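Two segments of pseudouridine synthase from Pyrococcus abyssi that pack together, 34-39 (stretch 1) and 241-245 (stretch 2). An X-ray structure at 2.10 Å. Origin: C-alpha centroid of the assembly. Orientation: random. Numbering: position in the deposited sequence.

Stretch 1, residues 34-39: PPDKRP
Stretch 2 241-245: QPMEK

Two short pieces of one chain, more than two hundred residues apart in sequence, meet through a small contact that buries 216 Å² summed over both sides. Its plan is economical: one buried ion pair, and beside it a proline-on-proline patch. The register is set by P35 and P242, whose CA atoms lie 6.0 Å apart. End to end, the two stretches run in roughly opposite directions.

The polar part is a two-pronged salt bridge between R38 and E244. NH2 of R38 donates to OE1 of E244 at 2.7 Å, with an N-H...O angle of 147°, and NH1 of R38 donates to OE2 of E244 at 3.2 Å and 161°. Each carboxylate oxygen thus receives its own guanidinium nitrogen, and OE1 lies at the edge of the guanidinium, near its plane, where the N-H bonds point. Both residues direct CA-to-CB toward the other stretch. R38 reaches across with chi1 m (-67°), chi2 t (-161°), chi3 m (-83°) and chi4 at -117°; E244 folds to meet it with chi1 m (-71°), chi2 p (67°) and chi3 at 20°. Both are buried, where each charge is offset by the other and two hydrogen bonds link them; OE2 of E244 is also hydrogen-bonded elsewhere in the structure.

The apolar part centres on P35 and P242, whose CA-to-CB bonds both point toward the other stretch and whose rings both have C-gamma exo pucker. Their CB atoms stand 4.2 Å apart, while the carbonyl O of P35 comes within 3.6 Å of CG of P242. Proline suits these places because its compact ring offers carbon close to the backbone. The rings also border the ion pair: CB of P35 lies 3.7 Å from OE1 of E244, and CB of P242 lies 3.6 Å from NH2 of R38, approaching the guanidinium obliquely. D36 adds backbone to this patch, its CA 4.1 Å from CG of P242, while its side chain (chi1 p, 66°) leads away and stays exposed.

M243 contributes less area. Its CA-to-CB bond runs sideways, but the end of the side chain comes nearer, with chi1 p (67°), chi2 t (179°) and chi3 t (159°); a long, flexible apolar chain suits a buried place alongside the arginine. Its backbone N sits 3.9 Å from NH2 of R38, near the guanidinium plane, and its CG is 4.2 Å from that same nitrogen.

The backbones present these groups through local turns. In stretch 1, P34 is extended (-66/134), P35 turns (-39/-44), D36 follows at -88/5 and K37 at -121/37, then R38 extends again (-92/140); K37 N bonds to P34 O at 2.7 Å, closing the turn. P39 (-50/140) is the N-cap residue before a helix. In stretch 2, Q241 (-99/155) and P242 (-64/147) are strand, and M243 (-55/-26), E244 (-56/-25) and K245 (-59/-35) take helical angles, with K245 N bonded to P242 O at 3.0 Å. P34, K37, P39, Q241 and K245 make no contact across the pair.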

ATOM      1  N   PRO A  34      24.444  -2.044 -33.177  1.00 43.22           N
ATOM      2  CA  PRO A  34      23.323  -2.937 -33.466  1.00 42.61           C
ATOM      3  C   PRO A  34      22.485  -2.664 -32.203  1.00 42.69           C
ATOM      4  O   PRO A  34      23.031  -2.618 -31.096  1.00 40.73           O
ATOM      5  CB  PRO A  34      23.971  -4.313 -33.435  1.00 44.46           C
ATOM      6  CG  PRO A  34      25.345  -4.037 -33.978  1.00 42.70           C
ATOM      7  CD  PRO A  34      25.733  -2.759 -33.264  1.00 42.57           C
ATOM      8  N   PRO A  35      21.170  -2.451 -32.348  1.00 42.87           N
ATOM      9  CA  PRO A  35      20.283  -2.169 -31.210  1.00 44.55           C
ATOM     10  C   PRO A  35      20.543  -2.953 -29.913  1.00 45.41           C
ATOM     11  O   PRO A  35      20.526  -2.381 -28.818  1.00 44.03           O
ATOM     12  CB  PRO A  35      18.893  -2.450 -31.784  1.00 44.47           C
ATOM     13  CG  PRO A  35      19.052  -2.069 -33.222  1.00 44.26           C
ATOM     14  CD  PRO A  35      20.392  -2.670 -33.579  1.00 42.40           C
ATOM     15  N   ASP A  36      20.782  -4.255 -30.038  1.00 45.47           N
ATOM     16  CA  ASP A  36      21.012  -5.104 -28.874  1.00 48.53           C
ATOM     17  C   ASP A  36      22.463  -5.178 -28.409  1.00 48.53           C
ATOM     18  O   ASP A  36      22.782  -5.938 -27.497  1.00 49.64           O
ATOM     19  CB  ASP A  36      20.514  -6.518 -29.165  1.00 52.49           C
ATOM     20  CG  ASP A  36      21.320  -7.201 -30.252  1.00 58.67           C
ATOM     21  OD1 ASP A  36      21.467  -6.614 -31.350  1.00 61.60           O
ATOM     22  OD2 ASP A  36      21.813  -8.323 -30.007  1.00 62.55           O
ATOM     23  N   LYS A  37      23.344  -4.396 -29.022  1.00 47.80           N
ATOM     24  CA  LYS A  37      24.752  -4.415 -28.648  1.00 48.47           C
ATOM     25  C   LYS A  37      25.215  -3.048 -28.194  1.00 47.68           C
ATOM     26  O   LYS A  37      26.346  -2.650 -28.460  1.00 48.01           O
ATOM     27  CB  LYS A  37      25.613  -4.874 -29.833  1.00 51.39           C
ATOM     28  CG  LYS A  37      25.451  -6.340 -30.185  1.00 55.24           C
ATOM     29  CD  LYS A  37      26.018  -7.229 -29.085  1.00 60.61           C
ATOM     30  CE  LYS A  37      25.770  -8.705 -29.383  1.00 63.15           C
ATOM     31  NZ  LYS A  37      26.301  -9.079 -30.726  1.00 64.82           N
ATOM     32  N   ARG A  38      24.344  -2.328 -27.504  1.00 46.51           N
ATOM     33  CA  ARG A  38      24.697  -1.002 -27.034  1.00 45.37           C
ATOM     34  C   ARG A  38      25.289  -1.028 -25.631  1.00 44.53           C
ATOM     35  O   ARG A  38      24.841  -1.788 -24.777  1.00 44.85           O
ATOM     36  CB  ARG A  38      23.465  -0.086 -27.085  1.00 44.44           C
ATOM     37  CG  ARG A  38      23.004   0.187 -28.521  1.00 45.79           C
ATOM     38  CD  ARG A  38      22.098   1.416 -28.653  1.00 43.63           C
ATOM     39  NE  ARG A  38      20.718   1.094 -28.341  1.00 43.81           N
ATOM     40  CZ  ARG A  38      19.699   1.168 -29.198  1.00 41.48           C
ATOM     41  NH1 ARG A  38      19.879   1.566 -30.448  1.00 39.13           N
ATOM     42  NH2 ARG A  38      18.490   0.808 -28.800  1.00 38.76           N
ATOM     43  N   PRO A  39      26.333  -0.217 -25.387  1.00 44.26           N
ATOM     44  CA  PRO A  39      26.960  -0.168 -24.056  1.00 43.89           C
ATOM     45  C   PRO A  39      25.825   0.029 -23.050  1.00 44.31           C
ATOM     46  O   PRO A  39      24.901   0.803 -23.311  1.00 43.77           O
ATOM     47  CB  PRO A  39      27.875   1.050 -24.153  1.00 44.56           C
ATOM     48  CG  PRO A  39      28.272   1.056 -25.603  1.00 45.55           C
ATOM     49  CD  PRO A  39      26.974   0.732 -26.315  1.00 43.37           C
ATOM     50  N   GLN A 241      14.612  -3.587 -22.716  1.00 37.85           N
ATOM     51  CA  GLN A 241      14.718  -3.897 -24.136  1.00 37.34           C
ATOM     52  C   GLN A 241      15.129  -2.673 -24.932  1.00 37.09           C
ATOM     53  O   GLN A 241      14.910  -1.538 -24.499  1.00 35.31           O
ATOM     54  CB  GLN A 241      13.379  -4.406 -24.680  1.00 37.24           C
ATOM     55  CG  GLN A 241      12.714  -5.471 -23.822  1.00 39.44           C
ATOM     56  CD  GLN A 241      13.704  -6.496 -23.330  1.00 39.03           C
ATOM     57  OE1 GLN A 241      14.443  -7.079 -24.113  1.00 43.59           O
ATOM     58  NE2 GLN A 241      13.734  -6.712 -22.023  1.00 39.40           N
ATOM     59  N   PRO A 242      15.752  -2.883 -26.102  1.00 37.23           N
ATOM     60  CA  PRO A 242      16.147  -1.722 -26.907  1.00 37.82           C
ATOM     61  C   PRO A 242      14.839  -1.035 -27.310  1.00 37.51           C
ATOM     62  O   PRO A 242      13.817  -1.700 -27.496  1.00 37.05           O
ATOM     63  CB  PRO A 242      16.854  -2.346 -28.109  1.00 38.09           C
ATOM     64  CG  PRO A 242      17.367  -3.660 -27.568  1.00 41.49           C
ATOM     65  CD  PRO A 242      16.196  -4.140 -26.727  1.00 37.88           C
ATOM     66  N   MET A 243      14.855   0.286 -27.434  1.00 37.37           N
ATOM     67  CA  MET A 243      13.638   1.007 -27.803  1.00 35.67           C
ATOM     68  C   MET A 243      13.010   0.490 -29.099  1.00 35.55           C
ATOM     69  O   MET A 243      11.800   0.640 -29.315  1.00 36.83           O
ATOM     70  CB  MET A 243      13.937   2.497 -27.943  1.00 37.17           C
ATOM     71  CG  MET A 243      14.845   2.819 -29.109  1.00 36.21           C
ATOM     72  SD  MET A 243      15.168   4.585 -29.305  1.00 41.96           S
ATOM     73  CE  MET A 243      16.698   4.530 -30.273  1.00 39.01           C
ATOM     74  N   GLU A 244      13.830  -0.104 -29.963  1.00 33.93           N
ATOM     75  CA  GLU A 244      13.360  -0.646 -31.244  1.00 35.46           C
ATOM     76  C   GLU A 244      12.234  -1.669 -31.071  1.00 35.30           C
ATOM     77  O   GLU A 244      11.423  -1.880 -31.978  1.00 34.68           O
ATOM     78  CB  GLU A 244      14.517  -1.299 -32.008  1.00 36.89           C
ATOM     79  CG  GLU A 244      15.564  -0.335 -32.595  1.00 37.34           C
ATOM     80  CD  GLU A 244      16.390   0.411 -31.546  1.00 37.57           C
ATOM     81  OE1 GLU A 244      16.468  -0.039 -30.379  1.00 35.04           O
ATOM     82  OE2 GLU A 244      16.985   1.451 -31.906  1.00 38.83           O
ATOM     83  N   LYS A 245      12.186  -2.309 -29.906  1.00 36.20           N
ATOM     84  CA  LYS A 245      11.146  -3.293 -29.626  1.00 35.72           C
ATOM     85  C   LYS A 245       9.766  -2.645 -29.745  1.00 36.26           C
ATOM     86  O   LYS A 245       8.807  -3.286 -30.190  1.00 35.10           O
ATOM     87  CB  LYS A 245      11.337  -3.862 -28.215  1.00 37.74           C
ATOM     88  CG  LYS A 245      10.249  -4.839 -27.742  1.00 42.05           C
ATOM     89  CD  LYS A 245      10.265  -6.163 -28.504  1.00 47.95           C
ATOM     90  CE  LYS A 245       9.257  -7.165 -27.911  1.00 50.67           C
ATOM     91  NZ  LYS A 245       9.493  -7.373 -26.437  1.00 54.52           N
TER